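Local atomic coordinates of uncharacterized protein MTH_862 (PDB entry 2R47), a protein that is of unknown function, an archaeal member of the DUF2124 family whose chain folds around a mixed beta sheet and assembles with a second copy of itself. Residues A[60-68]-A[77-85]. Sequence-based numbering, arbitrary orientation.
Sequences TDFSKARKL and LGEISPGNV
K67 and G78 meet where the strands of an antiparallel beta hairpin run side by side, a worked example of how a beta bulge lets two strands stay bonded while their register slips by one residue. The bulge falls between the non-hydrogen-bonded pairs R66–I80 and L68–L77. Backbone bonds hold the pairing: G78 N reaches K67 O at 2.7 Å. K67 N gives its hydrogen to E79 O at 2.9 Å. At E79 the chain turns a corner, yet beyond it the pairing persists through R66–I80 and a bond of 2.8 Å from S81 N to A65 O.

Side chains add polar links. In the conformer described, one of two modelled, the R66 chain runs extended from CG to NE, bringing NH1 to G78 O at 2.8 Å, with the oxygen in the guanidinium plane and the N-H...O angle 162°; I80 CG1 lies over one face of the same group, offset toward the rim. K67 and E79 point the same way, joined by a salt bridge, 3.3 Å from K67 NZ to E79 OE2, whose hydrogen bond is weak, while K67 CG rests on S81 CB.

The apolar contact is a leucine pair: L68 CD2 touches L77 CD2 at 3.7 Å, their side chains on one face of the sheet.

F62 instead meets backbone. Turned away from its own amide nitrogen (chi1 -174°), its ring lies against the inverse gamma turn centred on P82: P82 CA sits over one face, offset toward the rim, and G83 O and N84 N lie at the edge, the oxygen 3.4 Å from F62 CE1.

Strand 53-58 pairs with the 66-68 strand on its other side, F62 packs against helix 103-113, L68 reaches helix 40-48, and Y73 of the second subunit packs against R66, L77 and I80, its hydroxyl hydrogen-bonded to K64 O.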
loop_
_atom_site.group_PDB
_atom_site.type_symbol
_atom_site.label_atom_id
_atom_site.label_comp_id
_atom_site.label_asym_id
_atom_site.label_seq_id
_atom_site.Cartn_x
_atom_site.Cartn_y
_atom_site.Cartn_z
ATOM N N THR A 60 -11.292 -9.157 12.245
ATOM C CA THR A 60 -11.363 -10.627 12.264
ATOM C C THR A 60 -12.780 -11.086 11.848
ATOM O O THR A 60 -13.231 -12.153 12.236
ATOM C CB THR A 60 -10.960 -11.213 13.642
ATOM O OG1 THR A 60 -11.816 -10.666 14.654
ATOM C CG2 THR A 60 -9.500 -10.864 13.984
ATOM N N ASP A 61 -13.466 -10.266 11.064
ATOM C CA ASP A 61 -14.835 -10.563 10.673
ATOM C C ASP A 61 -14.914 -11.204 9.296
ATOM O O ASP A 61 -15.177 -10.535 8.316
ATOM C CB ASP A 61 -15.690 -9.304 10.704
ATOM C CG ASP A 61 -17.171 -9.607 10.639
ATOM O OD1 ASP A 61 -17.559 -10.795 10.471
ATOM O OD2 ASP A 61 -17.944 -8.650 10.788
ATOM N N PHE A 62 -14.801 -12.527 9.280
ATOM C CA PHE A 62 -14.861 -13.331 8.065
ATOM C C PHE A 62 -16.163 -13.146 7.289
ATOM O O PHE A 62 -16.176 -13.132 6.066
ATOM C CB PHE A 62 -14.658 -14.769 8.515
ATOM C CG PHE A 62 -14.552 -15.755 7.433
ATOM C CD1 PHE A 62 -13.725 -15.527 6.327
ATOM C CD2 PHE A 62 -15.232 -16.986 7.545
ATOM C CE1 PHE A 62 -13.586 -16.498 5.323
ATOM C CE2 PHE A 62 -15.103 -17.966 6.535
ATOM C CZ PHE A 62 -14.298 -17.704 5.422
ATOM N N SER A 63 -17.277 -12.990 8.010
ATOM C CA SER A 63 -18.576 -12.789 7.376
ATOM C C SER A 63 -18.654 -11.526 6.524
ATOM O O SER A 63 -19.484 -11.475 5.600
ATOM C CB SER A 63 -19.711 -12.812 8.424
ATOM O OG SER A 63 -19.763 -11.580 9.153
ATOM N N LYS A 64 -17.777 -10.543 6.802
ATOM C CA LYS A 64 -17.727 -9.297 6.023
ATOM C C LYS A 64 -16.616 -9.307 4.942
ATOM O O LYS A 64 -16.350 -8.288 4.298
ATOM C CB LYS A 64 -17.554 -8.072 6.943
ATOM C CG LYS A 64 -18.853 -7.610 7.692
ATOM C CD LYS A 64 -19.909 -7.001 6.744
ATOM C CE LYS A 64 -19.515 -5.613 6.197
ATOM N NZ LYS A 64 -19.997 -5.362 4.784
ATOM N N ALA A 65 -15.997 -10.477 4.710
ATOM C CA ALA A 65 -14.930 -10.559 3.705
ATOM C C ALA A 65 -15.466 -10.206 2.328
ATOM O O ALA A 65 -16.624 -10.521 2.011
ATOM C CB ALA A 65 -14.295 -11.927 3.714
ATOM N N ARG A 66 -14.641 -9.518 1.532
ATOM C CA ARG A 66 -15.007 -9.139 0.166
ATOM C C ARG A 66 -13.948 -9.585 -0.824
ATOM O O ARG A 66 -12.721 -9.619 -0.499
ATOM C CB ARG A 66 -15.226 -7.611 0.050
ATOM C CG ARG A 66 -16.518 -7.156 0.731
ATOM C CD ARG A 66 -16.883 -5.733 0.379
ATOM N NE ARG A 66 -18.217 -5.414 0.882
ATOM C CZ ARG A 66 -19.343 -5.422 0.174
ATOM N NH1 ARG A 66 -19.350 -5.721 -1.125
ATOM N NH2 ARG A 66 -20.485 -5.106 0.786
ATOM N N LYS A 67 -14.390 -9.906 -2.043
ATOM C CA LYS A 67 -13.423 -10.222 -3.092
ATOM C C LYS A 67 -12.488 -9.028 -3.342
ATOM O O LYS A 67 -12.921 -7.881 -3.339
ATOM C CB LYS A 67 -14.133 -10.584 -4.407
ATOM C CG LYS A 67 -15.056 -11.787 -4.241
ATOM C CD LYS A 67 -15.645 -12.277 -5.572
ATOM C CE LYS A 67 -16.697 -13.356 -5.264
ATOM N NZ LYS A 67 -17.178 -14.027 -6.520
ATOM N N LEU A 68 -11.234 -9.354 -3.642
ATOM C CA LEU A 68 -10.235 -8.422 -4.138
ATOM C C LEU A 68 -10.143 -8.672 -5.625
ATOM O O LEU A 68 -9.594 -9.693 -6.060
ATOM C CB LEU A 68 -8.896 -8.678 -3.428
ATOM C CG LEU A 68 -8.792 -8.171 -1.981
ATOM C CD1 LEU A 68 -7.537 -8.783 -1.317
ATOM C CD2 LEU A 68 -8.745 -6.672 -1.901
ATOM N N LEU A 77 -12.333 -3.662 -4.015
ATOM C CA LEU A 77 -13.191 -4.563 -3.254
ATOM C C LEU A 77 -14.471 -4.857 -4.010
ATOM O O LEU A 77 -15.074 -3.960 -4.586
ATOM C CB LEU A 77 -13.452 -3.986 -1.869
ATOM C CG LEU A 77 -12.248 -3.902 -0.930
ATOM C CD1 LEU A 77 -12.599 -3.051 0.282
ATOM C CD2 LEU A 77 -11.852 -5.290 -0.472
ATOM N N GLY A 78 -14.846 -6.134 -4.049
ATOM C CA GLY A 78 -15.976 -6.604 -4.823
ATOM C C GLY A 78 -17.099 -7.072 -3.900
ATOM O O GLY A 78 -17.317 -6.487 -2.839
ATOM N N GLU A 79 -17.781 -8.154 -4.259
ATOM C CA GLU A 79 -18.906 -8.580 -3.387
ATOM C C GLU A 79 -18.454 -9.322 -2.139
ATOM O O GLU A 79 -17.317 -9.803 -2.054
ATOM C CB GLU A 79 -19.906 -9.429 -4.157
ATOM C CG GLU A 79 -19.384 -10.760 -4.566
ATOM C CD GLU A 79 -20.384 -11.500 -5.477
ATOM O OE1 GLU A 79 -21.496 -10.953 -5.734
ATOM O OE2 GLU A 79 -20.048 -12.607 -5.924
ATOM N N ILE A 80 -19.349 -9.417 -1.167
ATOM C CA ILE A 80 -19.109 -10.225 0.035
ATOM C C ILE A 80 -18.853 -11.683 -0.374
ATOM O O ILE A 80 -19.558 -12.233 -1.236
ATOM C CB ILE A 80 -20.346 -10.159 1.018
ATOM C CG1 ILE A 80 -20.526 -8.750 1.618
ATOM C CG2 ILE A 80 -20.250 -11.233 2.108
ATOM C CD1 ILE A 80 -19.540 -8.376 2.679
ATOM N N SER A 81 -17.862 -12.315 0.257
ATOM C CA SER A 81 -17.363 -13.613 -0.179
ATOM C C SER A 81 -16.654 -14.337 0.958
ATOM O O SER A 81 -15.437 -14.351 0.998
ATOM C CB SER A 81 -16.445 -13.450 -1.422
ATOM O OG SER A 81 -16.062 -14.718 -1.965
ATOM N N PRO A 82 -17.417 -14.921 1.913
ATOM C CA PRO A 82 -16.808 -15.541 3.084
ATOM C C PRO A 82 -16.426 -17.005 2.764
ATOM O O PRO A 82 -16.877 -17.932 3.426
ATOM C CB PRO A 82 -17.927 -15.443 4.138
ATOM C CG PRO A 82 -19.209 -15.615 3.352
ATOM C CD PRO A 82 -18.901 -14.983 1.969
ATOM N N GLY A 83 -15.644 -17.197 1.728
ATOM C CA GLY A 83 -15.118 -18.522 1.419
ATOM C C GLY A 83 -13.827 -18.722 2.176
ATOM O O GLY A 83 -12.992 -17.813 2.284
ATOM N N ASN A 84 -13.603 -19.926 2.666
ATOM C CA ASN A 84 -12.341 -20.114 3.333
ATOM C C ASN A 84 -11.193 -20.165 2.316
ATOM O O ASN A 84 -11.409 -20.203 1.077
ATOM C CB ASN A 84 -12.382 -21.259 4.365
ATOM C CG ASN A 84 -12.548 -22.571 3.755
ATOM O OD1 ASN A 84 -12.755 -23.564 4.466
ATOM N ND2 ASN A 84 -12.485 -22.625 2.448
ATOM N N VAL A 85 -9.979 -20.113 2.839
ATOM C CA VAL A 85 -8.824 -19.899 1.988
ATOM C C VAL A 85 -7.794 -20.935 2.285
ATOM O O VAL A 85 -7.809 -21.528 3.370
ATOM C CB VAL A 85 -8.230 -18.469 2.225
ATOM C CG1 VAL A 85 -9.290 -17.403 1.924
ATOM C CG2 VAL A 85 -7.794 -18.304 3.698
#